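PDB 2FJK: fructose-bisphosphate aldolase from Thermus caldophilus, which belongs to the class II fructose-bisphosphate aldolases, enzymes built on a TIM-barrel fold. Local coordinates for residues A[37-50]-A[71-84]. Sequence-based numbering, arbitrary orientation.
Sequences AEEMKSPVILALSE and ARVPVAVHLDHGSS. With 13P (1,3-dihydroxyacetonephosphate), chain E.
Glu50 OE2 is gripped by three groups: Ser83 N, Ser83 OG and, from helix 85-93, Ser87 OG. The bond from Ser83 N to Glu50 OE2 is modelled very short (2.5 Å), so its exact length should not be leaned on; Ser83 OG sits against both carboxylate oxygens, 2.6 Å from Glu50 OE1. Ser83 thus ties the loop after strand 75-78, and Ser87 the start of helix 85-93, to the first turn of helix 50-68. A water bridges the same ends, accepting from Glu50 N and donating to His81 O.

At the other end, Glu38 OE2 receives Arg72 N almost in line (2.9 Å, 173°) on its syn lone pair. The Glu38 chain bends at chi2 (-63°), which swings its carboxylate over to the backbone of Ala71 and Arg72.

Between these clamps, strands 44-47 and 75-78 run parallel, joined through helix 50-68 in a beta-alpha-beta crossover. Backbone bonds pass back and forth from Val44 N to Pro74 O through Leu48 N to His78 O, the shortest being Leu46 N to Ala76 O (2.6 Å). One sheet face carries Val44, Leu46, Val75 and Val77, with Val44 CG1 beside Val75 CG2 at 3.5 Å; helices 27-38 and 50-68 cover it. The other face carries Ile45, Ala47, Ala76 and His78. There Ile45 CG2 lies over a face of the His78 imidazole, 3.9 Å from its centroid, while Lys249 hydrogen-bonds His78 ND1.

Beyond the strand, Asp80 OD1 accepts a hydrogen bond from O3 of 1,3-dihydroxyacetonephosphate (3.1 Å). Apolar packing and backbone bonding thus give way to polar chemistry at the C-terminal strand ends, where TIM barrels place their active sites.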
loop_
_atom_site.group_PDB
_atom_site.type_symbol
_atom_site.label_atom_id
_atom_site.label_comp_id
_atom_site.label_asym_id
_atom_site.label_seq_id
_atom_site.Cartn_x
_atom_site.Cartn_y
_atom_site.Cartn_z
ATOM N N ALA A 37 -3.603 -17.921 12.889
ATOM C CA ALA A 37 -4.524 -16.970 13.510
ATOM C C ALA A 37 -5.916 -17.000 12.851
ATOM O O ALA A 37 -6.930 -16.955 13.552
ATOM C CB ALA A 37 -3.949 -15.563 13.443
ATOM N N GLU A 38 -5.970 -17.060 11.519
ATOM C CA GLU A 38 -7.264 -17.101 10.825
ATOM C C GLU A 38 -7.955 -18.378 11.289
ATOM O O GLU A 38 -9.115 -18.358 11.691
ATOM C CB GLU A 38 -7.079 -17.102 9.302
ATOM C CG GLU A 38 -6.432 -15.832 8.753
ATOM C CD GLU A 38 -7.269 -14.588 8.995
ATOM O OE1 GLU A 38 -8.043 -14.565 9.979
ATOM O OE2 GLU A 38 -7.145 -13.623 8.211
ATOM N N GLU A 39 -7.239 -19.496 11.225
ATOM C CA GLU A 39 -7.790 -20.743 11.739
ATOM C C GLU A 39 -7.791 -20.431 13.239
ATOM O O GLU A 39 -7.062 -19.546 13.685
ATOM C CB GLU A 39 -6.847 -21.915 11.447
ATOM C CG GLU A 39 -6.747 -22.286 9.981
ATOM C CD GLU A 39 -5.842 -23.483 9.735
ATOM O OE1 GLU A 39 -5.884 -24.444 10.535
ATOM O OE2 GLU A 39 -5.103 -23.467 8.731
HETATM N N MSE A 40 -8.599 -21.120 14.026
HETATM C CA MSE A 40 -8.620 -20.823 15.455
HETATM C C MSE A 40 -9.293 -19.489 15.757
HETATM O O MSE A 40 -9.619 -19.215 16.910
HETATM C CB MSE A 40 -7.196 -20.801 16.031
HETATM C CG MSE A 40 -6.794 -22.065 16.768
HETATM SE SE MSE A 40 -6.558 -23.559 15.600
HETATM C CE MSE A 40 -8.420 -24.044 15.348
ATOM N N LYS A 41 -9.504 -18.665 14.730
ATOM C CA LYS A 41 -10.143 -17.359 14.905
ATOM C C LYS A 41 -9.574 -16.683 16.145
ATOM O O LYS A 41 -10.319 -16.318 17.065
ATOM C CB LYS A 41 -11.661 -17.508 15.091
ATOM C CG LYS A 41 -12.394 -18.336 14.032
ATOM C CD LYS A 41 -13.887 -18.385 14.359
ATOM C CE LYS A 41 -14.643 -19.369 13.477
ATOM N NZ LYS A 41 -14.682 -18.948 12.050
ATOM N N SER A 42 -8.257 -16.515 16.177
ATOM C CA SER A 42 -7.612 -15.908 17.332
ATOM C C SER A 42 -6.913 -14.586 17.061
ATOM O O SER A 42 -6.413 -14.348 15.963
ATOM C CB SER A 42 -6.592 -16.888 17.919
ATOM O OG SER A 42 -5.820 -16.278 18.941
ATOM N N PRO A 43 -6.894 -13.690 18.059
ATOM C CA PRO A 43 -6.213 -12.410 17.855
ATOM C C PRO A 43 -4.742 -12.809 17.861
ATOM O O PRO A 43 -4.419 -13.881 18.356
ATOM C CB PRO A 43 -6.618 -11.607 19.089
ATOM C CG PRO A 43 -6.821 -12.683 20.145
ATOM C CD PRO A 43 -7.549 -13.746 19.382
ATOM N N VAL A 44 -3.855 -11.991 17.305
ATOM C CA VAL A 44 -2.441 -12.351 17.280
ATOM C C VAL A 44 -1.547 -11.123 17.175
ATOM O O VAL A 44 -1.973 -10.066 16.711
ATOM C CB VAL A 44 -2.124 -13.303 16.090
ATOM C CG1 VAL A 44 -2.235 -12.552 14.772
ATOM C CG2 VAL A 44 -0.726 -13.910 16.247
ATOM N N ILE A 45 -0.306 -11.276 17.622
ATOM C CA ILE A 45 0.678 -10.208 17.577
ATOM C C ILE A 45 1.881 -10.650 16.757
ATOM O O ILE A 45 2.456 -11.710 17.008
ATOM C CB ILE A 45 1.173 -9.836 18.994
ATOM C CG1 ILE A 45 0.037 -9.188 19.791
ATOM C CG2 ILE A 45 2.348 -8.870 18.907
ATOM C CD1 ILE A 45 0.404 -8.864 21.228
ATOM N N LEU A 46 2.247 -9.851 15.763
ATOM C CA LEU A 46 3.420 -10.153 14.951
ATOM C C LEU A 46 4.587 -9.390 15.591
ATOM O O LEU A 46 4.594 -8.157 15.640
ATOM C CB LEU A 46 3.196 -9.714 13.500
ATOM C CG LEU A 46 2.116 -10.517 12.769
ATOM C CD1 LEU A 46 2.045 -10.116 11.310
ATOM C CD2 LEU A 46 2.455 -11.982 12.867
ATOM N N ALA A 47 5.557 -10.132 16.112
ATOM C CA ALA A 47 6.709 -9.529 16.772
ATOM C C ALA A 47 7.943 -9.515 15.889
ATOM O O ALA A 47 8.292 -10.516 15.262
ATOM C CB ALA A 47 7.015 -10.274 18.085
ATOM N N LEU A 48 8.596 -8.365 15.832
ATOM C CA LEU A 48 9.802 -8.244 15.051
ATOM C C LEU A 48 10.923 -7.637 15.881
ATOM O O LEU A 48 10.858 -6.481 16.268
ATOM C CB LEU A 48 9.571 -7.377 13.817
ATOM C CG LEU A 48 8.829 -7.989 12.634
ATOM C CD1 LEU A 48 7.333 -8.088 12.944
ATOM C CD2 LEU A 48 9.071 -7.117 11.411
ATOM N N SER A 49 11.963 -8.420 16.134
ATOM C CA SER A 49 13.101 -7.926 16.898
ATOM C C SER A 49 13.826 -6.928 16.009
ATOM O O SER A 49 13.413 -6.668 14.869
ATOM C CB SER A 49 14.046 -9.077 17.224
ATOM O OG SER A 49 14.649 -9.559 16.026
ATOM N N GLU A 50 14.909 -6.366 16.527
ATOM C CA GLU A 50 15.705 -5.432 15.751
ATOM C C GLU A 50 16.472 -6.255 14.722
ATOM O O GLU A 50 16.823 -5.757 13.644
ATOM C CB GLU A 50 16.661 -4.667 16.666
ATOM C CG GLU A 50 16.225 -3.227 16.901
ATOM C CD GLU A 50 17.005 -2.553 18.007
ATOM O OE1 GLU A 50 18.238 -2.734 18.062
ATOM O OE2 GLU A 50 16.387 -1.836 18.820
ATOM N N ALA A 71 -5.859 -9.132 7.305
ATOM C CA ALA A 71 -6.351 -10.219 8.152
ATOM C C ALA A 71 -7.779 -10.020 8.661
ATOM O O ALA A 71 -8.229 -8.894 8.852
ATOM C CB ALA A 71 -5.417 -10.421 9.323
ATOM N N ARG A 72 -8.473 -11.131 8.895
ATOM C CA ARG A 72 -9.847 -11.106 9.384
ATOM C C ARG A 72 -9.952 -11.268 10.899
ATOM O O ARG A 72 -11.047 -11.469 11.430
ATOM C CB ARG A 72 -10.668 -12.194 8.684
ATOM C CG ARG A 72 -10.917 -11.909 7.206
ATOM C CD ARG A 72 -11.710 -13.022 6.525
ATOM N NE ARG A 72 -12.317 -12.569 5.272
ATOM C CZ ARG A 72 -13.285 -11.657 5.197
ATOM N NH1 ARG A 72 -13.765 -11.097 6.302
ATOM N NH2 ARG A 72 -13.772 -11.299 4.015
ATOM N N VAL A 73 -8.813 -11.190 11.586
ATOM C CA VAL A 73 -8.766 -11.295 13.043
ATOM C C VAL A 73 -7.938 -10.115 13.524
ATOM O O VAL A 73 -7.236 -9.499 12.730
ATOM C CB VAL A 73 -8.088 -12.611 13.528
ATOM C CG1 VAL A 73 -8.802 -13.817 12.940
ATOM C CG2 VAL A 73 -6.614 -12.623 13.140
ATOM N N PRO A 74 -8.021 -9.769 14.820
ATOM C CA PRO A 74 -7.227 -8.633 15.308
ATOM C C PRO A 74 -5.745 -8.972 15.259
ATOM O O PRO A 74 -5.332 -10.008 15.773
ATOM C CB PRO A 74 -7.714 -8.448 16.747
ATOM C CG PRO A 74 -9.116 -9.045 16.725
ATOM C CD PRO A 74 -8.924 -10.270 15.870
ATOM N N VAL A 75 -4.956 -8.105 14.638
ATOM C CA VAL A 75 -3.518 -8.318 14.536
ATOM C C VAL A 75 -2.739 -7.068 14.925
ATOM O O VAL A 75 -3.030 -5.973 14.444
ATOM C CB VAL A 75 -3.091 -8.702 13.099
ATOM C CG1 VAL A 75 -1.568 -8.735 13.002
ATOM C CG2 VAL A 75 -3.676 -10.058 12.717
ATOM N N ALA A 76 -1.747 -7.242 15.794
ATOM C CA ALA A 76 -0.895 -6.138 16.225
ATOM C C ALA A 76 0.524 -6.426 15.748
ATOM O O ALA A 76 0.949 -7.580 15.710
ATOM C CB ALA A 76 -0.913 -6.006 17.748
ATOM N N VAL A 77 1.243 -5.373 15.376
ATOM C CA VAL A 77 2.625 -5.492 14.926
ATOM C C VAL A 77 3.512 -4.764 15.957
ATOM O O VAL A 77 3.512 -3.534 16.020
ATOM C CB VAL A 77 2.780 -4.868 13.524
ATOM C CG1 VAL A 77 4.229 -4.938 13.066
ATOM C CG2 VAL A 77 1.856 -5.603 12.529
ATOM N N HIS A 78 4.241 -5.537 16.771
ATOM C CA HIS A 78 5.106 -4.994 17.832
ATOM C C HIS A 78 6.609 -5.092 17.574
ATOM O O HIS A 78 7.079 -6.052 16.966
ATOM C CB HIS A 78 4.827 -5.696 19.166
ATOM C CG HIS A 78 3.464 -5.441 19.724
ATOM N ND1 HIS A 78 3.205 -5.451 21.078
ATOM C CD2 HIS A 78 2.279 -5.187 19.117
ATOM C CE1 HIS A 78 1.922 -5.210 21.283
ATOM N NE2 HIS A 78 1.337 -5.045 20.109
ATOM N N LEU A 79 7.356 -4.108 18.077
ATOM C CA LEU A 79 8.808 -4.065 17.920
ATOM C C LEU A 79 9.522 -5.140 18.754
ATOM O O LEU A 79 10.282 -5.930 18.217
ATOM C CB LEU A 79 9.346 -2.676 18.281
ATOM C CG LEU A 79 10.860 -2.532 18.515
ATOM C CD1 LEU A 79 11.646 -3.034 17.310
ATOM C CD2 LEU A 79 11.191 -1.067 18.792
ATOM N N ASP A 80 9.299 -5.183 20.058
ATOM C CA ASP A 80 9.959 -6.219 20.863
ATOM C C ASP A 80 11.441 -5.927 21.194
ATOM O O ASP A 80 12.335 -6.033 20.344
ATOM C CB ASP A 80 9.840 -7.578 20.147
ATOM C CG ASP A 80 10.241 -8.753 21.024
ATOM O OD1 ASP A 80 9.763 -8.819 22.176
ATOM O OD2 ASP A 80 11.017 -9.616 20.556
ATOM N N HIS A 81 11.676 -5.548 22.444
ATOM C CA HIS A 81 13.013 -5.259 22.938
ATOM C C HIS A 81 13.777 -4.254 22.082
ATOM O O HIS A 81 14.886 -4.539 21.618
ATOM C CB HIS A 81 13.806 -6.564 23.050
ATOM C CG HIS A 81 13.212 -7.545 24.014
ATOM N ND1 HIS A 81 13.068 -8.884 23.722
ATOM C CD2 HIS A 81 12.717 -7.378 25.263
ATOM C CE1 HIS A 81 12.506 -9.500 24.748
ATOM N NE2 HIS A 81 12.284 -8.608 25.695
ATOM N N GLY A 82 13.180 -3.085 21.869
ATOM C CA GLY A 82 13.846 -2.052 21.100
ATOM C C GLY A 82 15.067 -1.651 21.907
ATOM O O GLY A 82 14.988 -1.555 23.130
ATOM N N SER A 83 16.193 -1.433 21.236
ATOM C CA SER A 83 17.436 -1.077 21.911
ATOM C C SER A 83 17.595 0.405 22.186
ATOM O O SER A 83 18.302 0.795 23.119
ATOM C CB SER A 83 18.641 -1.513 21.076
ATOM O OG SER A 83 18.672 -0.836 19.832
ATOM N N SER A 84 16.947 1.240 21.383
ATOM C CA SER A 84 17.074 2.677 21.574
ATOM C C SER A 84 15.868 3.495 21.144
ATOM O O SER A 84 14.872 2.968 20.638
ATOM C CB SER A 84 18.306 3.191 20.832
ATOM O OG SER A 84 18.174 3.000 19.434
HETATM P P 13P E . 12.098 -17.436 23.350
HETATM O O1P 13P E . 13.622 -17.624 22.884
HETATM O O2P 13P E . 11.946 -18.228 24.713
HETATM O O3P 13P E . 11.154 -18.057 22.275
HETATM O O1 13P E . 11.812 -15.865 23.522
HETATM C C1 13P E . 10.512 -15.369 23.210
HETATM C C2 13P E . 10.488 -13.955 23.735
HETATM O O2 13P E . 10.814 -13.741 24.899
HETATM C C3 13P E . 10.064 -12.793 22.837
HETATM O O3 13P E . 10.236 -11.553 23.516
HETATM O O HOH W 1 15.384 -6.308 19.321
#